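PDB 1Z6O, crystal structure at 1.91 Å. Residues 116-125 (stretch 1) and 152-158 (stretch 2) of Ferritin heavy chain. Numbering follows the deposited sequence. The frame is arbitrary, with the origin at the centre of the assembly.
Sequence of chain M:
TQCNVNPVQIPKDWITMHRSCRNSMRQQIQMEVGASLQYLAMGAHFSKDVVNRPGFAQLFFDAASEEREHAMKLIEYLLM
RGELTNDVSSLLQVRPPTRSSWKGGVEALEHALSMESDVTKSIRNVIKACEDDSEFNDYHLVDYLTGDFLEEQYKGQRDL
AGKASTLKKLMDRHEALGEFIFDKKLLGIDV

Stretch 1, residues 116-125: ESDVTKSIRN
Stretch 2 152-158: EQYKGQR

Residues 116-125 and 152-158 are both helical throughout, each a segment of a longer helix, with phi near -65° and psi between about -31° and -50°. They run nearly antiparallel, their N-to-C directions 160° apart (signed crossing angle -160°), and their axes approach to 9.8 Å. The register is set by two pairs one helical turn apart: the CA atoms of Thr120 and Gln153 lie 6.1 Å apart, and those of Glu116 and Gln157 6.5 Å apart. Regular i to i+4 bonds hold each backbone, for example Thr120 N to Glu116 O (2.8 Å) and Gln157 N to Gln153 O (2.9 Å). Together the stretches bury 362 Å².

Gln153 is the centre of the contact. Its CB points toward the facing helix, and an m, m conformation (chi1 -73°, chi2 -49°, chi3 109°) folds the chain so that its amide enters a hole formed by Glu116, Val119, Thr120 and Ile123. The hole has an apolar side, where Val119 (chi1 t) places CG1 3.6 Å from Gln153 NE2 and Ile123 (m, t) brings CD1 to 3.8 Å from Gln153 CG. On the polar side, Glu116 points toward the partner and is also folded m, m (chi3 -34°), which carries its carboxylate back to the amide: Gln153 NE2 donates to Glu116 OE1 at 3.0 Å. The bond pairs an amide donor with a carboxylate acceptor in a buried setting, while Glu116 OE2 is satisfied elsewhere in the structure. A water lies 2.9 Å from Glu116 OE1 and 3.2 Å from Gln153 O, within hydrogen-bonding distance of both.

Thr120 also points toward the opposing helix. Its m rotamer (chi1 -60°) turns Thr120 OG1 back along its own helix, where it donates to Glu116 O at 3.0 Å, a common way for a buried threonine to satisfy its hydroxyl. Thr120 OG1 also lies 3.1 Å from Gln153 NE2. Gln157 starts sideways, but its m, t conformation (chi3 -13°) extends the amide to the facing backbone, where Gln157 NE2 makes a weak hydrogen bond to Glu116 O (3.4 Å, angle 144°). Gln157 NE2 is only 2.6 Å from Thr120 OG1, yet the angle is too poor for a hydrogen bond, so this is a tight polar contact. Ser117 (chi1 t) directs its CB away overall, although Ser117 CA packs 3.3 Å from Gln157 NE2.

Tyr154 begins by pointing away, but chi1 of -71° and chi2 of 112° bring the end of its long side chain back to the interface. Tyr154 OH lies 3.9 Å from Thr120 CG2 and 3.8 Å from Arg124 CD, both van der Waals contacts. Arg124 leaves its helix sideways with chi angles m, t, p and 81°; its CD reaches the tyrosine while NH1 and NH2 bond elsewhere in the structure. Asp118 (m) and the all-t Lys121 point away and are exposed.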

# COMPACT_ATOMS: atom_id res chain seq x y z
N GLU M 116 -38.38 2.31 -37.94
CA GLU M 116 -37.55 1.12 -37.71
C GLU M 116 -38.14 -0.09 -38.43
O GLU M 116 -37.42 -0.89 -39.02
CB GLU M 116 -37.42 0.82 -36.21
CG GLU M 116 -36.60 1.87 -35.44
CD GLU M 116 -35.21 2.11 -36.05
OE1 GLU M 116 -34.61 1.15 -36.58
OE2 GLU M 116 -34.71 3.26 -35.99
N SER M 117 -39.46 -0.20 -38.38
CA SER M 117 -40.17 -1.29 -39.05
C SER M 117 -39.88 -1.24 -40.57
O SER M 117 -39.67 -2.27 -41.22
CB SER M 117 -41.69 -1.14 -38.75
OG SER M 117 -42.43 -2.16 -39.40
N ASP M 118 -39.86 -0.03 -41.14
CA ASP M 118 -39.55 0.13 -42.57
C ASP M 118 -38.10 -0.27 -42.86
O ASP M 118 -37.80 -0.88 -43.89
CB ASP M 118 -39.72 1.59 -43.02
CG ASP M 118 -41.17 2.00 -43.11
OD1 ASP M 118 -42.04 1.12 -43.19
OD2 ASP M 118 -41.43 3.23 -43.13
N VAL M 119 -37.19 0.10 -41.96
CA VAL M 119 -35.78 -0.26 -42.15
C VAL M 119 -35.60 -1.77 -42.07
O VAL M 119 -34.85 -2.35 -42.85
CB VAL M 119 -34.88 0.44 -41.08
CG1 VAL M 119 -33.47 -0.17 -41.10
CG2 VAL M 119 -34.80 1.94 -41.38
N THR M 120 -36.31 -2.42 -41.15
CA THR M 120 -36.21 -3.88 -41.02
C THR M 120 -36.65 -4.56 -42.31
O THR M 120 -36.01 -5.48 -42.81
CB THR M 120 -37.08 -4.37 -39.85
OG1 THR M 120 -36.63 -3.74 -38.65
CG2 THR M 120 -36.98 -5.90 -39.69
N LYS M 121 -37.77 -4.09 -42.85
CA LYS M 121 -38.29 -4.65 -44.09
C LYS M 121 -37.29 -4.41 -45.24
O LYS M 121 -37.06 -5.29 -46.07
CB LYS M 121 -39.63 -3.99 -44.40
CG LYS M 121 -40.34 -4.51 -45.62
CD LYS M 121 -41.71 -3.84 -45.73
CE LYS M 121 -42.37 -4.13 -47.07
NZ LYS M 121 -43.63 -3.35 -47.25
N SER M 122 -36.70 -3.23 -45.27
CA SER M 122 -35.73 -2.92 -46.32
C SER M 122 -34.48 -3.81 -46.21
O SER M 122 -33.96 -4.30 -47.22
CB SER M 122 -35.35 -1.43 -46.24
OG SER M 122 -34.35 -1.14 -47.20
N ILE M 123 -33.98 -4.04 -44.99
CA ILE M 123 -32.81 -4.90 -44.81
C ILE M 123 -33.16 -6.33 -45.26
O ILE M 123 -32.34 -7.00 -45.89
CB ILE M 123 -32.34 -4.91 -43.33
CG1 ILE M 123 -31.72 -3.54 -42.99
CG2 ILE M 123 -31.30 -6.03 -43.09
CD1 ILE M 123 -31.59 -3.28 -41.50
N ARG M 124 -34.36 -6.80 -44.94
CA ARG M 124 -34.77 -8.14 -45.37
C ARG M 124 -34.78 -8.20 -46.91
O ARG M 124 -34.47 -9.23 -47.50
CB ARG M 124 -36.14 -8.51 -44.77
CG ARG M 124 -36.09 -8.83 -43.24
CD ARG M 124 -37.52 -9.01 -42.66
NE ARG M 124 -38.26 -9.90 -43.54
CZ ARG M 124 -38.17 -11.22 -43.53
NH1 ARG M 124 -37.40 -11.84 -42.64
NH2 ARG M 124 -38.77 -11.93 -44.48
N ASN M 125 -35.14 -7.09 -47.56
CA ASN M 125 -35.12 -7.07 -49.02
C ASN M 125 -33.69 -7.05 -49.57
O ASN M 125 -33.44 -7.57 -50.65
CB ASN M 125 -35.92 -5.88 -49.56
CG ASN M 125 -37.42 -6.14 -49.50
OD1 ASN M 125 -37.86 -7.27 -49.72
ND2 ASN M 125 -38.20 -5.11 -49.21
N GLU M 152 -30.04 -5.88 -34.29
CA GLU M 152 -30.25 -4.54 -33.75
C GLU M 152 -31.68 -4.05 -34.03
O GLU M 152 -32.30 -3.38 -33.19
CB GLU M 152 -29.24 -3.56 -34.37
CG GLU M 152 -28.86 -2.44 -33.45
CD GLU M 152 -28.07 -2.92 -32.23
OE1 GLU M 152 -27.91 -2.14 -31.27
OE2 GLU M 152 -27.61 -4.09 -32.25
N GLN M 153 -32.20 -4.37 -35.22
CA GLN M 153 -33.55 -3.95 -35.58
C GLN M 153 -34.63 -4.54 -34.68
O GLN M 153 -35.49 -3.82 -34.19
CB GLN M 153 -33.90 -4.33 -37.03
CG GLN M 153 -33.20 -3.48 -38.10
CD GLN M 153 -33.34 -1.99 -37.82
OE1 GLN M 153 -32.37 -1.33 -37.46
NE2 GLN M 153 -34.56 -1.47 -37.96
N TYR M 154 -34.59 -5.86 -34.47
CA TYR M 154 -35.64 -6.47 -33.66
C TYR M 154 -35.61 -6.03 -32.21
O TYR M 154 -36.66 -5.79 -31.61
CB TYR M 154 -35.61 -8.00 -33.78
CG TYR M 154 -36.09 -8.47 -35.15
CD1 TYR M 154 -35.21 -9.07 -36.05
CD2 TYR M 154 -37.42 -8.27 -35.55
CE1 TYR M 154 -35.64 -9.47 -37.33
CE2 TYR M 154 -37.86 -8.67 -36.83
CZ TYR M 154 -36.96 -9.26 -37.71
OH TYR M 154 -37.38 -9.67 -38.96
N LYS M 155 -34.41 -5.90 -31.64
CA LYS M 155 -34.31 -5.43 -30.26
C LYS M 155 -34.82 -3.99 -30.17
O LYS M 155 -35.53 -3.63 -29.23
CB LYS M 155 -32.85 -5.47 -29.78
CG LYS M 155 -32.31 -6.87 -29.55
CD LYS M 155 -30.89 -6.81 -28.98
CE LYS M 155 -29.94 -6.02 -29.88
NZ LYS M 155 -28.53 -6.02 -29.40
N GLY M 156 -34.44 -3.17 -31.15
CA GLY M 156 -34.85 -1.77 -31.16
C GLY M 156 -36.36 -1.60 -31.28
O GLY M 156 -36.94 -0.74 -30.62
N GLN M 157 -36.99 -2.40 -32.14
CA GLN M 157 -38.44 -2.32 -32.31
C GLN M 157 -39.15 -2.68 -31.01
O GLN M 157 -40.08 -2.01 -30.60
CB GLN M 157 -38.91 -3.29 -33.42
CG GLN M 157 -38.50 -2.84 -34.80
CD GLN M 157 -38.80 -3.87 -35.89
OE1 GLN M 157 -39.11 -5.05 -35.62
NE2 GLN M 157 -38.68 -3.44 -37.11
N ARG M 158 -38.71 -3.76 -30.37
CA ARG M 158 -39.35 -4.18 -29.13
C ARG M 158 -39.20 -3.09 -28.07
O ARG M 158 -40.13 -2.82 -27.30
CB ARG M 158 -38.74 -5.49 -28.61
CG ARG M 158 -39.27 -5.92 -27.21
CD ARG M 158 -40.79 -6.17 -27.18
NE ARG M 158 -41.22 -6.50 -25.82
CZ ARG M 158 -41.44 -5.61 -24.85
NH1 ARG M 158 -41.30 -4.31 -25.09
NH2 ARG M 158 -41.76 -6.03 -23.62
O HOH W 1 -34.58 -0.72 -34.31